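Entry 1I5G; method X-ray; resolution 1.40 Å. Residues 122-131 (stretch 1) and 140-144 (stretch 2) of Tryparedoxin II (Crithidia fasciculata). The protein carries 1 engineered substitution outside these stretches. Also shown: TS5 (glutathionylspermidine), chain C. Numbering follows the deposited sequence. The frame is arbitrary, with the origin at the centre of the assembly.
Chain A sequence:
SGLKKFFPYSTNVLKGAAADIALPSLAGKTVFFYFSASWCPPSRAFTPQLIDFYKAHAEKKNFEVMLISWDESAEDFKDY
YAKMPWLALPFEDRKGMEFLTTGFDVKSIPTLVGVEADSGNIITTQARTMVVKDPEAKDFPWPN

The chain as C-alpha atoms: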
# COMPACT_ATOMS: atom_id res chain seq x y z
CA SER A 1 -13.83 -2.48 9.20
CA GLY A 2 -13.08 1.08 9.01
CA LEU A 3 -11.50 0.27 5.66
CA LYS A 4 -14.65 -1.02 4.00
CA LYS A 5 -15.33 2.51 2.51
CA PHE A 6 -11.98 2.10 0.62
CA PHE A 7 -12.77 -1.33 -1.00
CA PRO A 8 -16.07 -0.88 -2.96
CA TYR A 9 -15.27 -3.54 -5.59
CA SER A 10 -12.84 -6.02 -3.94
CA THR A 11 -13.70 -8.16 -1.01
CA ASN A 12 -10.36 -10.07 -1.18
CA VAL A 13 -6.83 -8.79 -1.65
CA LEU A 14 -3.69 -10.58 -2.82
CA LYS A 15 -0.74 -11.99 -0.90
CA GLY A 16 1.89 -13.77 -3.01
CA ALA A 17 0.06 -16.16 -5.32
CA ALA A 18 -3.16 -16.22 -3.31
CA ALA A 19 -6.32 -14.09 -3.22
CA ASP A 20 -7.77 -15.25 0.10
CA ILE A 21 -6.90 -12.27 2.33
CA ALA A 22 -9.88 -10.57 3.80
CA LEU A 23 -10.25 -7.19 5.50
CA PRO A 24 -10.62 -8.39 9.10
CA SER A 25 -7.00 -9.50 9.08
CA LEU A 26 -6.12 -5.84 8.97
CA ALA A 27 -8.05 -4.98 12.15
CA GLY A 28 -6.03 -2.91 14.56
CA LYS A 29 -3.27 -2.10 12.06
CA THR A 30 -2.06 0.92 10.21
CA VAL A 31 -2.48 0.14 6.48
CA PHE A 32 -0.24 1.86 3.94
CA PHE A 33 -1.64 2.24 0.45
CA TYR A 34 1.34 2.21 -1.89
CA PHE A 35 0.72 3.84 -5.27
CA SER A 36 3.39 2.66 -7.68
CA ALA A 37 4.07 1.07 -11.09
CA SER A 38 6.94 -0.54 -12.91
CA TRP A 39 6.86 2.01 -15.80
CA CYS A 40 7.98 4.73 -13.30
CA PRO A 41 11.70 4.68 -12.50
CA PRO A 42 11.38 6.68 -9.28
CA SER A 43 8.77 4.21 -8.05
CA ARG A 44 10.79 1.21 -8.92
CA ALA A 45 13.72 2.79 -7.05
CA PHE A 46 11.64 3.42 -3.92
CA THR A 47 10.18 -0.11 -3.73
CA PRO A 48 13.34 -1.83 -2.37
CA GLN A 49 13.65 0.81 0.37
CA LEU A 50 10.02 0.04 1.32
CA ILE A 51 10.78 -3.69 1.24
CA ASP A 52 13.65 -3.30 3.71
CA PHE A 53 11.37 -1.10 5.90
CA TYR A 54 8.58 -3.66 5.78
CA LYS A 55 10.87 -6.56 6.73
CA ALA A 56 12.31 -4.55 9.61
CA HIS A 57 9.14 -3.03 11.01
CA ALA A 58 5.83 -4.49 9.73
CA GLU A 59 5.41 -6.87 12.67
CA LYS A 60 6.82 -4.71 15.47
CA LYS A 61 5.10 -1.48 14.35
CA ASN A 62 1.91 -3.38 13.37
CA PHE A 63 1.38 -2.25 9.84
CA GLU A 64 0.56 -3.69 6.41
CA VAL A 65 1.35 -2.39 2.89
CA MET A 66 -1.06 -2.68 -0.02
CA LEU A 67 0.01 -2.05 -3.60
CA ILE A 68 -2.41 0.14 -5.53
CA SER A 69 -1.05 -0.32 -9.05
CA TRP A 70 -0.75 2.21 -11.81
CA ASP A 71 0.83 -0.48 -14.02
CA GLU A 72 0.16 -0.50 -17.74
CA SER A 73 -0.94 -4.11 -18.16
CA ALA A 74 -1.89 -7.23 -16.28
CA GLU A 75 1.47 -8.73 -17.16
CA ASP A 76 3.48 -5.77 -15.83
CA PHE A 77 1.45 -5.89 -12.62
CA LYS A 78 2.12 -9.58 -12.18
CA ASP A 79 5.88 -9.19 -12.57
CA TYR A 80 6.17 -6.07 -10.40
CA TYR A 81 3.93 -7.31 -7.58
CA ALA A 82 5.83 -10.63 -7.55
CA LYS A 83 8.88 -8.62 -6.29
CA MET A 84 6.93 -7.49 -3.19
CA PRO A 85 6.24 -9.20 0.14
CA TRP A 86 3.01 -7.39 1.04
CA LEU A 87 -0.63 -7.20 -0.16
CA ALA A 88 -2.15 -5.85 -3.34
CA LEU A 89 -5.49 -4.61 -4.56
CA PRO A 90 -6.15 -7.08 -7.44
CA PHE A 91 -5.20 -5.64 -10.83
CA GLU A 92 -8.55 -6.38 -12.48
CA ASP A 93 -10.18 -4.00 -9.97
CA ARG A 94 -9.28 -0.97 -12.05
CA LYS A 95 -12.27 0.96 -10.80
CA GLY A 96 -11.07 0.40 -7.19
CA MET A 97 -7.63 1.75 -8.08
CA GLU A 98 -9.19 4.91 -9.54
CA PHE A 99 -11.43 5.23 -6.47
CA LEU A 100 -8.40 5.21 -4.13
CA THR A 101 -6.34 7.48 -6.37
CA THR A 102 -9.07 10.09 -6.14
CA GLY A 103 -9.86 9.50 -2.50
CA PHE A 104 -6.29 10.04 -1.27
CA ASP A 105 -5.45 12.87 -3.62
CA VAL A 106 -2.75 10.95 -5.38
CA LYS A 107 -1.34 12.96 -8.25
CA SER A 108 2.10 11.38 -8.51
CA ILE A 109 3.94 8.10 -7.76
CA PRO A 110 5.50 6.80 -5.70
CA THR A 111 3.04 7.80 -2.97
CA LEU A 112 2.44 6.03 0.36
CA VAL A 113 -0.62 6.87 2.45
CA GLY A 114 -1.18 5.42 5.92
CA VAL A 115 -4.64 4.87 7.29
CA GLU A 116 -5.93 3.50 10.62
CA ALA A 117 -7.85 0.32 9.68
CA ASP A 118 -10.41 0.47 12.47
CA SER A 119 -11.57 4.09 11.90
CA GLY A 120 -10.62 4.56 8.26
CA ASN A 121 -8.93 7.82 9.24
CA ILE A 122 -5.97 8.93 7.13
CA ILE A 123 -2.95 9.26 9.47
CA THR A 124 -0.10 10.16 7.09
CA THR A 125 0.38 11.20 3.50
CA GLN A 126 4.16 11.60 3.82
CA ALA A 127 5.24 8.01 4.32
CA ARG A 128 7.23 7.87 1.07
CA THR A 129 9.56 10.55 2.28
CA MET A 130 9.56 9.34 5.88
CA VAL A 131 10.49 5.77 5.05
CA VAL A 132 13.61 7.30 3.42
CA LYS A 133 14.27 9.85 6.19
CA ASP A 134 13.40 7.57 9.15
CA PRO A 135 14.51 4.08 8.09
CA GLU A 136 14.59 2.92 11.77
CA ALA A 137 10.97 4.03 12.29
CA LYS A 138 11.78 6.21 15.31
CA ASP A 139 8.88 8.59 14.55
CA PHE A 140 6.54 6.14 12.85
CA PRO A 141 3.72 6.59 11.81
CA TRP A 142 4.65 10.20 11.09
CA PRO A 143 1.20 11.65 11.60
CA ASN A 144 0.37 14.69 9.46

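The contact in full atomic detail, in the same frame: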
# COMPACT_ATOMS: atom_id res chain seq x y z
N ILE A 122 -7.30 8.73 7.67
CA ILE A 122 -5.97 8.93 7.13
C ILE A 122 -5.07 9.45 8.23
O ILE A 122 -5.40 10.43 8.92
CB ILE A 122 -6.01 9.91 5.93
CG1 ILE A 122 -6.83 9.31 4.79
CG2 ILE A 122 -4.58 10.26 5.53
CD1 ILE A 122 -7.33 10.39 3.80
N ILE A 123 -3.90 8.86 8.45
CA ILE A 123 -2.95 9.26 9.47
C ILE A 123 -1.78 10.02 8.86
O ILE A 123 -1.31 11.02 9.40
CB ILE A 123 -2.40 7.98 10.13
CG1 ILE A 123 -3.50 7.21 10.88
CG2 ILE A 123 -1.24 8.32 11.08
CD1 ILE A 123 -4.30 8.06 11.80
N THR A 124 -1.29 9.57 7.72
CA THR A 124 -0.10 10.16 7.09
C THR A 124 -0.17 10.13 5.61
O THR A 124 -0.56 9.13 5.02
CB THR A 124 1.17 9.50 7.66
OG1 THR A 124 2.35 10.15 7.15
CG2 THR A 124 1.25 8.04 7.28
N THR A 125 0.23 11.21 4.95
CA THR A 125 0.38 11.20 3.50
C THR A 125 1.83 11.33 3.08
O THR A 125 2.11 11.35 1.87
CB THR A 125 -0.31 12.38 2.83
OG1 THR A 125 0.30 13.60 3.28
CG2 THR A 125 -1.79 12.45 3.12
N GLN A 126 2.73 11.38 4.06
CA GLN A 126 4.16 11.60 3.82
C GLN A 126 5.04 10.39 4.03
O GLN A 126 6.25 10.51 4.22
CB GLN A 126 4.65 12.70 4.79
CG GLN A 126 4.55 12.44 6.31
CD GLN A 126 4.94 13.58 7.25
OE1 GLN A 126 5.81 14.37 6.94
NE2 GLN A 126 4.28 13.65 8.41
N ALA A 127 4.48 9.17 3.99
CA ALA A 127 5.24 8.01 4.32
C ALA A 127 6.30 7.70 3.28
O ALA A 127 7.30 7.07 3.61
CB ALA A 127 4.29 6.84 4.57
N ARG A 128 6.13 8.07 2.01
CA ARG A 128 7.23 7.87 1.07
C ARG A 128 8.48 8.58 1.56
O ARG A 128 9.57 7.96 1.71
CB ARG A 128 6.85 8.24 -0.35
CG ARG A 128 7.97 7.96 -1.39
CD ARG A 128 9.25 8.85 -1.27
NE ARG A 128 10.09 8.76 -2.46
CZ ARG A 128 9.80 9.42 -3.54
NH1 ARG A 128 8.76 10.21 -3.63
NH2 ARG A 128 10.62 9.26 -4.57
N THR A 129 8.35 9.86 1.85
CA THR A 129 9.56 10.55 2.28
C THR A 129 10.03 10.06 3.64
O THR A 129 11.24 9.96 3.85
CB THR A 129 9.50 12.06 2.26
OG1 THR A 129 10.06 12.91 3.26
CG2 THR A 129 8.74 12.69 1.19
N MET A 130 9.11 9.75 4.55
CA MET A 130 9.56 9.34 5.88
C MET A 130 10.14 7.95 5.95
O MET A 130 10.99 7.70 6.79
CB MET A 130 8.49 9.59 6.92
CG MET A 130 8.23 11.07 7.08
SD MET A 130 9.64 12.20 7.28
CE MET A 130 10.30 11.54 8.75
N VAL A 131 9.77 7.02 5.09
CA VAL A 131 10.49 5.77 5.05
C VAL A 131 11.94 6.05 4.68
O VAL A 131 12.85 5.41 5.20
CB VAL A 131 9.83 4.84 4.01
CG1 VAL A 131 10.72 3.75 3.51
CG2 VAL A 131 8.57 4.27 4.67
N PHE A 140 7.70 6.81 13.48
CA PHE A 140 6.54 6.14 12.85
C PHE A 140 5.32 6.29 13.76
O PHE A 140 5.47 6.19 15.00
CB PHE A 140 6.84 4.64 12.79
CG PHE A 140 5.70 3.82 12.24
CD1 PHE A 140 4.69 3.34 13.07
CD2 PHE A 140 5.64 3.54 10.89
CE1 PHE A 140 3.66 2.59 12.51
CE2 PHE A 140 4.61 2.79 10.36
CZ PHE A 140 3.64 2.32 11.16
N PRO A 141 4.11 6.53 13.24
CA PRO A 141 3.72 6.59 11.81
C PRO A 141 3.71 7.97 11.16
O PRO A 141 3.02 8.19 10.18
CB PRO A 141 2.28 6.10 11.86
CG PRO A 141 1.86 6.25 13.24
CD PRO A 141 2.96 6.76 14.13
N TRP A 142 4.47 8.90 11.71
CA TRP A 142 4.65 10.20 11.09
C TRP A 142 3.33 10.92 10.84
O TRP A 142 3.04 11.35 9.72
CB TRP A 142 5.46 10.06 9.81
CG TRP A 142 6.60 9.12 9.85
CD1 TRP A 142 7.79 9.24 10.55
CD2 TRP A 142 6.67 7.86 9.18
NE1 TRP A 142 8.56 8.13 10.31
CE2 TRP A 142 7.91 7.28 9.47
CE3 TRP A 142 5.80 7.18 8.33
CZ2 TRP A 142 8.30 6.05 8.93
CZ3 TRP A 142 6.17 5.99 7.80
CH2 TRP A 142 7.40 5.42 8.10
N PRO A 143 2.51 11.07 11.86
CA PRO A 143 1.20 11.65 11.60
C PRO A 143 1.33 13.06 11.03
O PRO A 143 2.11 13.89 11.51
CB PRO A 143 0.55 11.72 12.97
CG PRO A 143 1.71 11.71 13.93
CD PRO A 143 2.74 10.77 13.29
N ASN A 144 0.56 13.33 9.99
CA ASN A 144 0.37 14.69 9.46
C ASN A 144 -0.51 15.33 10.53
O ASN A 144 -1.20 14.85 11.44
CB ASN A 144 -0.44 14.69 8.16
CG ASN A 144 0.31 14.24 6.90
OD1 ASN A 144 1.06 13.26 6.83
ND2 ASN A 144 0.04 14.99 5.83
OXT ASN A 144 -0.54 16.56 10.46
N1 TS5 C . 10.36 13.21 -8.15
CA1 TS5 C . 8.99 12.84 -7.72
C1 TS5 C . 9.04 11.70 -6.74
OE1 TS5 C . 8.06 11.48 -6.00
OE2 TS5 C . 10.07 10.97 -6.72
CB1 TS5 C . 8.06 12.44 -8.86
CG1 TS5 C . 8.41 11.08 -9.46
CD1 TS5 C . 7.81 11.06 -10.84
O1 TS5 C . 8.29 11.72 -11.87
N2 TS5 C . 6.74 10.31 -11.05
CA2 TS5 C . 5.88 10.37 -12.19
C2 TS5 C . 4.42 10.65 -11.90
O2 TS5 C . 3.78 10.09 -10.86
CB2 TS5 C . 5.90 8.99 -12.85
SG2 TS5 C . 7.53 8.23 -13.04
N3 TS5 C . 3.93 11.48 -12.84
CA3 TS5 C . 2.49 11.70 -12.87
C3 TS5 C . 2.12 13.14 -12.63
O3 TS5 C . 2.86 13.78 -11.76
N1' TS5 C . 1.13 13.80 -13.21
C1' TS5 C . 0.57 14.98 -12.60
C2' TS5 C . 0.81 16.11 -13.59
N2' TS5 C . 0.37 18.53 -14.01
C3' TS5 C . 0.04 17.37 -13.19
C4' TS5 C . -0.32 19.75 -13.64
C5' TS5 C . -0.41 20.80 -14.75
C6' TS5 C . -1.29 22.00 -14.40
C7' TS5 C . -0.91 23.27 -15.16
N3' TS5 C . -1.76 24.44 -14.93
O HOH W 1 -2.60 12.37 11.50
O HOH W 2 4.39 15.72 10.63

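The C-terminal tail, 140-144, has no regular secondary structure and lies against the end of a short strand (122-124) and the first turn of the helix that begins at A127. The CA atoms of T124 and P143 are the closest register pair, 4.9 Å apart, and the two stretches together bury 511 Å². One backbone pair joins them directly: N144 N donates to I123 O (3.0 Å, N-H...O angle 156°). The same carbonyl takes a CA-H...O contact from P143 CA at 3.4 Å and a hydrogen bond from water 1, which also donates to N144 O.

The carbonyl of W142 is the second focus. T124 OG1 donates to W142 O at 2.9 Å, and Q126 NE2 donates to the same oxygen at 2.9 Å (angle 147°). T124 has chi1 at -175° (t), which places OG1 within reach of that carbonyl; there it also accepts a weak bond from Q126 N, 3.3 Å from T124 OG1. Q126, at the N-cap position, points its CA-to-CB bond toward the tail. Its chi1 is p (61°), chi2 t (-175°) extends the chain, and chi3 of -32° sets the amide so that NE2 meets W142 O; NE2 also donates to water 2, which in turn donates to P143 O.

N144 closes the tail with a two-point match to T125. T125 N donates to N144 OD1 (2.9 Å, 162°), while N144 ND2 donates to T125 OG1 (2.9 Å, 145°), with T125 chi1 p (62°), so the carboxamide uses its acceptor and its donor on one residue. The CA-to-CB bond of N144 is sideways, but chi1 m (-76°) and chi2 of 44° bring the amide end nearer.

The apolar part of the contact centres on W142, which has 132 Å² covered by the other stretch. Its backbone has a positive phi (55/54), and chi1 of -40° (m) with chi2 of -70° places one face of the indole against M130 CB and V131 N. M130 CB sits 3.4 Å from the centroid of the W142 five-membered ring, 9° off its normal, a CH-pi contact over the face. M130 is m at all three chi angles, and its SD lies 5.1 Å from the centroid of the W142 five-membered ring, obliquely. A127 CB reaches W142 CZ3 and V131 CG2 reaches W142 CH2, both at 3.8 Å. W142 NE1 is hydrogen-bonded elsewhere in the structure.

At the strand, I123 CG2 meets P141 CB at 4.2 Å and P143 CB at 4.3 Å, a looser apolar contact. P141 follows a cis peptide bond.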